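Local structure of CRISPR-associated endonuclease Cas2 2 (Thermus thermophilus, 1ZPW) at residues A[18-30]-A[45-57]. The protein is a metal-dependent RNA endonuclease of the Cas2 family, part of the CRISPR system of adaptive immunity against mobile genetic elements. Residues are numbered along the deposited sequence; the frame is centred on the assembly and turned at random. Where two conformers were deposited one is given.
Sequences RVKLANLLKSYGE and LLEDLRRRARRLL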
ATOM      1  N   ARG A  18       0.191  -8.899   8.964  1.00 12.13           N
ATOM      2  CA  ARG A  18      -0.064  -7.472   8.735  1.00 11.49           C
ATOM      3  C   ARG A  18       1.160  -6.623   9.078  1.00 12.00           C
ATOM      4  O   ARG A  18       1.485  -5.669   8.369  1.00 12.47           O
ATOM      5  CB  ARG A  18      -1.255  -6.984   9.561  1.00 11.57           C
ATOM      6  CG  ARG A  18      -1.873  -5.676   8.988  1.00 12.58           C
ATOM      7  CD  ARG A  18      -2.960  -5.085   9.920  1.00 12.40           C
ATOM      8  NE  ARG A  18      -3.892  -6.142  10.242  1.00 14.12           N
ATOM      9  CZ  ARG A  18      -3.999  -6.717  11.429  1.00 14.18           C
ATOM     10  NH1 ARG A  18      -4.816  -7.749  11.558  1.00 14.96           N
ATOM     11  NH2 ARG A  18      -3.291  -6.266  12.481  1.00 15.78           N
ATOM     12  N   VAL A  19       1.839  -6.985  10.170  1.00 11.66           N
ATOM     13  CA  VAL A  19       3.037  -6.259  10.590  1.00 13.02           C
ATOM     14  C   VAL A  19       4.094  -6.412   9.487  1.00 12.91           C
ATOM     15  O   VAL A  19       4.740  -5.437   9.097  1.00 13.59           O
ATOM     16  CB  VAL A  19       3.597  -6.833  11.920  1.00 14.11           C
ATOM     17  CG1 VAL A  19       4.987  -6.298  12.136  1.00 15.51           C
ATOM     18  CG2 VAL A  19       2.670  -6.409  13.075  1.00 13.66           C
ATOM     19  N   LYS A  20       4.251  -7.645   8.984  1.00 12.37           N
ATOM     20  CA  LYS A  20       5.254  -7.862   7.930  1.00 13.19           C
ATOM     21  C   LYS A  20       4.934  -7.077   6.660  1.00 13.05           C
ATOM     22  O   LYS A  20       5.835  -6.477   6.027  1.00 13.48           O
ATOM     23  CB  LYS A  20       5.363  -9.346   7.612  1.00 13.16           C
ATOM     24  CG  LYS A  20       5.979 -10.117   8.790  1.00 16.22           C
ATOM     25  CD  LYS A  20       6.081 -11.584   8.459  1.00 20.58           C
ATOM     26  CE  LYS A  20       6.564 -12.351   9.659  1.00 23.98           C
ATOM     27  NZ  LYS A  20       6.540 -13.820   9.346  1.00 27.55           N
ATOM     28  N   LEU A  21       3.645  -7.039   6.308  1.00 12.88           N
ATOM     29  CA  LEU A  21       3.243  -6.307   5.108  1.00 12.46           C
ATOM     30  C   LEU A  21       3.459  -4.805   5.297  1.00 12.60           C
ATOM     31  O   LEU A  21       3.971  -4.155   4.417  1.00 11.28           O
ATOM     32  CB  LEU A  21       1.785  -6.608   4.741  1.00 13.86           C
ATOM     33  CG  LEU A  21       1.321  -5.826   3.513  1.00 13.21           C
ATOM     34  CD1 LEU A  21       2.112  -6.201   2.249  1.00 15.37           C
ATOM     35  CD2 LEU A  21      -0.169  -6.029   3.290  1.00 21.45           C
ATOM     36  N   ALA A  22       3.092  -4.263   6.449  1.00 12.24           N
ATOM     37  CA  ALA A  22       3.346  -2.838   6.700  1.00 11.32           C
ATOM     38  C   ALA A  22       4.824  -2.490   6.642  1.00 12.52           C
ATOM     39  O   ALA A  22       5.195  -1.443   6.105  1.00 13.09           O
ATOM     40  CB  ALA A  22       2.738  -2.392   8.035  1.00 12.87           C
ATOM     41  N   ASN A  23       5.663  -3.350   7.194  1.00 12.51           N
ATOM     42  CA  ASN A  23       7.094  -3.117   7.153  1.00 13.44           C
ATOM     43  C   ASN A  23       7.600  -3.130   5.725  1.00 12.89           C
ATOM     44  O   ASN A  23       8.450  -2.312   5.339  1.00 14.12           O
ATOM     45  CB  ASN A  23       7.828  -4.151   8.007  0.65 14.19           C
ATOM     46  CG  ASN A  23       7.612  -3.946   9.482  0.65 17.26           C
ATOM     47  OD1 ASN A  23       7.337  -2.823   9.940  0.65 22.49           O
ATOM     48  ND2 ASN A  23       7.741  -5.025  10.257  0.65 20.21           N
ATOM     49  N   LEU A  24       7.056  -4.037   4.915  1.00 11.81           N
ATOM     50  CA  LEU A  24       7.396  -4.043   3.487  1.00 12.28           C
ATOM     51  C   LEU A  24       6.991  -2.737   2.800  1.00 13.04           C
ATOM     52  O   LEU A  24       7.783  -2.120   2.077  1.00 12.71           O
ATOM     53  CB  LEU A  24       6.776  -5.265   2.816  1.00 11.66           C
ATOM     54  CG  LEU A  24       6.868  -5.256   1.290  1.00 14.11           C
ATOM     55  CD1 LEU A  24       8.336  -5.408   0.920  1.00 16.84           C
ATOM     56  CD2 LEU A  24       6.008  -6.355   0.667  1.00 13.95           C
ATOM     57  N   LEU A  25       5.754  -2.292   3.059  1.00 12.22           N
ATOM     58  CA  LEU A  25       5.253  -1.094   2.402  1.00 11.82           C
ATOM     59  C   LEU A  25       6.068   0.174   2.729  1.00 12.40           C
ATOM     60  O   LEU A  25       6.180   1.054   1.890  1.00 12.46           O
ATOM     61  CB  LEU A  25       3.758  -0.887   2.714  1.00 11.09           C
ATOM     62  CG  LEU A  25       2.882  -1.986   2.075  1.00 11.99           C
ATOM     63  CD1 LEU A  25       1.401  -1.707   2.383  1.00 12.84           C
ATOM     64  CD2 LEU A  25       3.048  -2.086   0.539  1.00 12.06           C
ATOM     65  N   LYS A  26       6.664   0.214   3.914  1.00 13.31           N
ATOM     66  CA  LYS A  26       7.563   1.304   4.298  1.00 14.97           C
ATOM     67  C   LYS A  26       8.733   1.490   3.335  1.00 16.04           C
ATOM     68  O   LYS A  26       9.251   2.598   3.188  1.00 16.17           O
ATOM     69  CB  LYS A  26       8.062   1.075   5.726  1.00 16.35           C
ATOM     70  CG  LYS A  26       6.965   1.208   6.737  1.00 18.76           C
ATOM     71  CD  LYS A  26       6.805   2.632   7.231  1.00 26.37           C
ATOM     72  CE  LYS A  26       5.676   2.675   8.265  1.00 27.65           C
ATOM     73  NZ  LYS A  26       5.564   3.943   8.994  1.00 28.91           N
ATOM     74  N   SER A  27       9.151   0.414   2.664  1.00 15.77           N
ATOM     75  CA  SER A  27      10.256   0.518   1.715  1.00 18.01           C
ATOM     76  C   SER A  27       9.839   1.201   0.404  1.00 17.08           C
ATOM     77  O   SER A  27      10.686   1.612  -0.421  1.00 18.53           O
ATOM     78  CB  SER A  27      10.994  -0.843   1.560  1.00 18.70           C
ATOM     79  OG  SER A  27      10.206  -1.732   0.819  1.00 24.80           O
ATOM     80  N   TYR A  28       8.522   1.390   0.212  1.00 15.75           N
ATOM     81  CA  TYR A  28       8.001   2.006  -1.000  1.00 15.95           C
ATOM     82  C   TYR A  28       7.222   3.285  -0.779  1.00 14.92           C
ATOM     83  O   TYR A  28       6.882   3.967  -1.740  1.00 16.76           O
ATOM     84  CB  TYR A  28       7.046   1.062  -1.741  1.00 15.62           C
ATOM     85  CG  TYR A  28       7.664  -0.251  -2.103  1.00 15.89           C
ATOM     86  CD1 TYR A  28       8.386  -0.404  -3.270  1.00 16.72           C
ATOM     87  CD2 TYR A  28       7.543  -1.347  -1.236  1.00 17.15           C
ATOM     88  CE1 TYR A  28       8.971  -1.650  -3.579  1.00 17.21           C
ATOM     89  CE2 TYR A  28       8.100  -2.549  -1.530  1.00 20.58           C
ATOM     90  CZ  TYR A  28       8.804  -2.704  -2.697  1.00 18.39           C
ATOM     91  OH  TYR A  28       9.336  -3.939  -2.968  1.00 23.15           O
ATOM     92  N   GLY A  29       6.884   3.586   0.469  1.00 13.48           N
ATOM     93  CA  GLY A  29       6.029   4.726   0.704  1.00 12.54           C
ATOM     94  C   GLY A  29       5.711   4.913   2.151  1.00 12.37           C
ATOM     95  O   GLY A  29       6.428   4.397   3.024  1.00 11.92           O
ATOM     96  N   GLU A  30       4.622   5.630   2.424  1.00 12.93           N
ATOM     97  CA  GLU A  30       4.294   6.019   3.786  1.00 13.87           C
ATOM     98  C   GLU A  30       2.845   5.715   4.115  1.00 13.18           C
ATOM     99  O   GLU A  30       1.951   5.791   3.254  1.00 14.06           O
ATOM    100  CB  GLU A  30       4.554   7.529   4.037  1.00 14.39           C
ATOM    101  CG  GLU A  30       5.917   8.068   3.606  1.00 17.54           C
ATOM    102  CD  GLU A  30       7.041   7.454   4.412  1.00 15.99           C
ATOM    103  OE1 GLU A  30       6.765   6.963   5.507  1.00 17.98           O
ATOM    104  OE2 GLU A  30       8.202   7.473   3.915  1.00 19.25           O
ATOM    105  N   LEU A  45       9.129  -0.975  -9.794  1.00 19.26           N
ATOM    106  CA  LEU A  45       8.882  -0.995  -8.359  1.00 17.29           C
ATOM    107  C   LEU A  45       7.542  -1.623  -8.039  1.00 17.46           C
ATOM    108  O   LEU A  45       7.380  -2.259  -6.995  1.00 15.59           O
ATOM    109  CB  LEU A  45       8.939   0.411  -7.769  1.00 18.25           C
ATOM    110  CG  LEU A  45      10.314   1.052  -7.595  1.00 20.73           C
ATOM    111  CD1 LEU A  45      10.118   2.533  -7.236  1.00 23.57           C
ATOM    112  CD2 LEU A  45      11.151   0.345  -6.532  1.00 20.91           C
ATOM    113  N   LEU A  46       6.576  -1.416  -8.907  1.00 16.18           N
ATOM    114  CA  LEU A  46       5.250  -2.037  -8.701  1.00 15.36           C
ATOM    115  C   LEU A  46       5.378  -3.557  -8.736  1.00 15.58           C
ATOM    116  O   LEU A  46       4.875  -4.266  -7.861  1.00 15.31           O
ATOM    117  CB  LEU A  46       4.255  -1.491  -9.728  1.00 16.24           C
ATOM    118  CG  LEU A  46       2.855  -2.086  -9.804  1.00 17.46           C
ATOM    119  CD1 LEU A  46       2.189  -1.969  -8.430  1.00 17.39           C
ATOM    120  CD2 LEU A  46       2.091  -1.317 -10.861  1.00 17.13           C
ATOM    121  N   GLU A  47       6.081  -4.074  -9.743  1.00 14.66           N
ATOM    122  CA  GLU A  47       6.292  -5.509  -9.839  1.00 15.28           C
ATOM    123  C   GLU A  47       7.035  -6.031  -8.607  1.00 14.79           C
ATOM    124  O   GLU A  47       6.725  -7.092  -8.109  1.00 13.90           O
ATOM    125  CB  GLU A  47       7.098  -5.798 -11.106  1.00 16.68           C
ATOM    126  CG  GLU A  47       7.315  -7.270 -11.307  1.00 18.85           C
ATOM    127  CD  GLU A  47       8.254  -7.584 -12.456  1.00 23.56           C
ATOM    128  OE1 GLU A  47       7.863  -8.409 -13.283  1.00 26.50           O
ATOM    129  OE2 GLU A  47       9.363  -7.013 -12.517  1.00 28.12           O
ATOM    130  N   ASP A  48       8.019  -5.267  -8.127  1.00 14.25           N
ATOM    131  CA  ASP A  48       8.803  -5.662  -6.970  1.00 13.99           C
ATOM    132  C   ASP A  48       7.931  -5.733  -5.715  1.00 13.94           C
ATOM    133  O   ASP A  48       8.018  -6.695  -4.920  1.00 13.83           O
ATOM    134  CB  ASP A  48       9.937  -4.668  -6.739  1.00 14.83           C
ATOM    135  CG  ASP A  48      10.900  -5.113  -5.644  1.00 19.83           C
ATOM    136  OD1 ASP A  48      11.084  -4.368  -4.656  1.00 24.23           O
ATOM    137  OD2 ASP A  48      11.532  -6.197  -5.703  1.00 23.61           O
ATOM    138  N   LEU A  49       7.096  -4.704  -5.550  1.00 14.34           N
ATOM    139  CA  LEU A  49       6.130  -4.692  -4.446  1.00 13.49           C
ATOM    140  C   LEU A  49       5.218  -5.927  -4.506  1.00 13.50           C
ATOM    141  O   LEU A  49       5.042  -6.606  -3.488  1.00 13.04           O
ATOM    142  CB  LEU A  49       5.321  -3.381  -4.455  1.00 14.17           C
ATOM    143  CG  LEU A  49       4.333  -3.102  -3.304  1.00 16.80           C
ATOM    144  CD1 LEU A  49       3.970  -1.609  -3.285  1.00 18.55           C
ATOM    145  CD2 LEU A  49       3.084  -3.917  -3.403  1.00 19.40           C
ATOM    146  N   ARG A  50       4.638  -6.213  -5.673  1.00 13.86           N
ATOM    147  CA  ARG A  50       3.772  -7.396  -5.780  1.00 14.99           C
ATOM    148  C   ARG A  50       4.496  -8.679  -5.465  1.00 15.36           C
ATOM    149  O   ARG A  50       3.984  -9.527  -4.709  1.00 14.94           O
ATOM    150  CB  ARG A  50       3.154  -7.523  -7.154  1.00 16.12           C
ATOM    151  CG  ARG A  50       2.173  -6.440  -7.516  1.00 15.89           C
ATOM    152  CD  ARG A  50       1.274  -6.894  -8.657  1.00 15.55           C
ATOM    153  NE  ARG A  50       2.162  -7.405  -9.703  1.00 16.32           N
ATOM    154  CZ  ARG A  50       2.561  -6.709 -10.766  1.00 15.72           C
ATOM    155  NH1 ARG A  50       3.439  -7.260 -11.609  1.00 15.20           N
ATOM    156  NH2 ARG A  50       2.077  -5.493 -11.027  1.00 15.34           N
ATOM    157  N   ARG A  51       5.698  -8.827  -6.027  1.00 14.88           N
ATOM    158  CA  ARG A  51       6.487 -10.022  -5.819  1.00 15.02           C
ATOM    159  C   ARG A  51       6.766 -10.258  -4.339  1.00 15.80           C
ATOM    160  O   ARG A  51       6.617 -11.388  -3.848  1.00 17.15           O
ATOM    161  CB  ARG A  51       7.788  -9.909  -6.621  1.00 16.25           C
ATOM    162  CG  ARG A  51       8.927 -10.842  -6.257  0.65 18.74           C
ATOM    163  CD  ARG A  51      10.332 -10.417  -6.822  0.65 18.55           C
ATOM    164  NE  ARG A  51      10.314  -9.793  -8.154  0.65 23.86           N
ATOM    165  CZ  ARG A  51      10.027 -10.437  -9.298  0.65 20.99           C
ATOM    166  NH1 ARG A  51      10.025  -9.796 -10.466  0.65 19.46           N
ATOM    167  NH2 ARG A  51       9.724 -11.728  -9.266  0.65 21.30           N
ATOM    168  N   ARG A  52       7.116  -9.191  -3.625  1.00 13.43           N
ATOM    169  CA  ARG A  52       7.458  -9.303  -2.210  1.00 14.19           C
ATOM    170  C   ARG A  52       6.200  -9.461  -1.369  1.00 14.50           C
ATOM    171  O   ARG A  52       6.229 -10.191  -0.379  1.00 15.10           O
ATOM    172  CB  ARG A  52       8.305  -8.093  -1.792  1.00 14.10           C
ATOM    173  CG  ARG A  52       9.672  -8.094  -2.522  1.00 15.56           C
ATOM    174  CD  ARG A  52      10.604  -6.968  -2.210  1.00 22.03           C
ATOM    175  NE  ARG A  52      11.120  -7.030  -0.846  1.00 30.94           N
ATOM    176  CZ  ARG A  52      11.704  -5.992  -0.241  1.00 35.73           C
ATOM    177  NH1 ARG A  52      11.839  -4.827  -0.882  1.00 38.77           N
ATOM    178  NH2 ARG A  52      12.144  -6.111   1.001  1.00 39.74           N
ATOM    179  N   ALA A  53       5.117  -8.786  -1.750  1.00 14.83           N
ATOM    180  CA  ALA A  53       3.861  -8.902  -0.989  1.00 15.58           C
ATOM    181  C   ALA A  53       3.333 -10.334  -1.098  1.00 16.95           C
ATOM    182  O   ALA A  53       2.899 -10.926  -0.127  1.00 15.71           O
ATOM    183  CB  ALA A  53       2.820  -7.900  -1.488  1.00 15.16           C
ATOM    184  N   ARG A  54       3.482 -10.917  -2.282  1.00 18.03           N
ATOM    185  CA  ARG A  54       3.040 -12.293  -2.476  1.00 20.19           C
ATOM    186  C   ARG A  54       3.736 -13.303  -1.577  1.00 20.54           C
ATOM    187  O   ARG A  54       3.135 -14.332  -1.231  1.00 22.64           O
ATOM    188  CB  ARG A  54       3.282 -12.679  -3.915  1.00 19.55           C
ATOM    189  CG  ARG A  54       2.329 -12.086  -4.870  1.00 19.28           C
ATOM    190  CD  ARG A  54       2.714 -12.537  -6.275  1.00 23.06           C
ATOM    191  NE  ARG A  54       2.001 -11.855  -7.327  1.00 23.82           N
ATOM    192  CZ  ARG A  54       0.765 -12.148  -7.668  1.00 23.79           C
ATOM    193  NH1 ARG A  54       0.093 -13.093  -7.019  1.00 26.87           N
ATOM    194  NH2 ARG A  54       0.189 -11.493  -8.654  1.00 25.63           N
ATOM    195  N   ARG A  55       4.989 -13.073  -1.222  1.00 21.16           N
ATOM    196  CA  ARG A  55       5.686 -13.992  -0.331  1.00 21.84           C
ATOM    197  C   ARG A  55       5.003 -13.985   1.029  1.00 22.27           C
ATOM    198  O   ARG A  55       5.014 -14.999   1.718  1.00 23.16           O
ATOM    199  CB  ARG A  55       7.185 -13.684  -0.165  1.00 22.06           C
ATOM    200  CG  ARG A  55       7.976 -13.613  -1.453  1.00 22.94           C
ATOM    201  CD  ARG A  55       9.458 -13.248  -1.284  1.00 25.07           C
ATOM    202  NE  ARG A  55      10.182 -13.450  -2.538  1.00 27.56           N
ATOM    203  CZ  ARG A  55      11.140 -12.665  -2.996  1.00 24.58           C
ATOM    204  NH1 ARG A  55      11.523 -11.605  -2.289  1.00 26.97           N
ATOM    205  NH2 ARG A  55      11.708 -12.931  -4.175  1.00 27.59           N
ATOM    206  N   LEU A  56       4.408 -12.842   1.399  1.00 20.81           N
ATOM    207  CA  LEU A  56       3.924 -12.622   2.769  1.00 21.30           C
ATOM    208  C   LEU A  56       2.479 -12.975   3.007  1.00 21.23           C
ATOM    209  O   LEU A  56       2.131 -13.363   4.136  1.00 21.70           O
ATOM    210  CB  LEU A  56       4.097 -11.146   3.167  1.00 21.08           C
ATOM    211  CG  LEU A  56       5.517 -10.586   3.166  1.00 22.47           C
ATOM    212  CD1 LEU A  56       5.523  -9.083   3.456  1.00 22.79           C
ATOM    213  CD2 LEU A  56       6.428 -11.309   4.134  1.00 24.89           C
ATOM    214  N   LEU A  57       1.646 -12.784   1.997  1.00 19.66           N
ATOM    215  CA  LEU A  57       0.184 -12.877   2.152  1.00 19.97           C
ATOM    216  C   LEU A  57      -0.316 -14.309   2.124  1.00 19.33           C
ATOM    217  O   LEU A  57       0.240 -15.159   1.418  1.00 21.25           O
ATOM    218  CB  LEU A  57      -0.548 -12.096   1.050  1.00 21.15           C
ATOM    219  CG  LEU A  57      -0.240 -10.613   0.762  1.00 23.56           C
ATOM    220  CD1 LEU A  57      -0.603 -10.247  -0.670  1.00 29.66           C
ATOM    221  CD2 LEU A  57      -0.997  -9.762   1.683  1.00 24.01           C
TER
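L24 lies over the guanidinium of R52, its CD1 centred on one face at 3.6 Å from R52 CZ. The two residues belong to helices 15-26 and 43-56 of the ferredoxin-like fold of Cas2. These helices run antiparallel on one face of the four-stranded sheet, the axes of their facing segments 10.0 Å apart and at 165°. L24 is a knob in a hole formed by L49, R52, A53 and L56. L24 CG stands anti to its own backbone nitrogen (chi1 170°), which points L24 CD2 at helix 43-56, 3.5 Å from A53 N. Nearer the sheet, L21 packs on A53 and L57, and L25 CD2 meets L49 CD1. L21 and L25 also touch Y10 of the inner strand 4-11, while L49 and A53 rest on strand 63-68. Further along the chain, the Y28 ring reaches over to helix 43-56. L49 CB makes a CH-pi contact with one face of the Y28 ring, 4.0 Å from the ring centroid. R52 bends at chi3, which brings R52 NH1 to Y28 OH in a weak bond of 3.4 Å. D48 OD1 sits at the ring edge and accepts a very short bond of 2.5 Å from Y28 OH, with carboxylate and ring planes turned 58° apart.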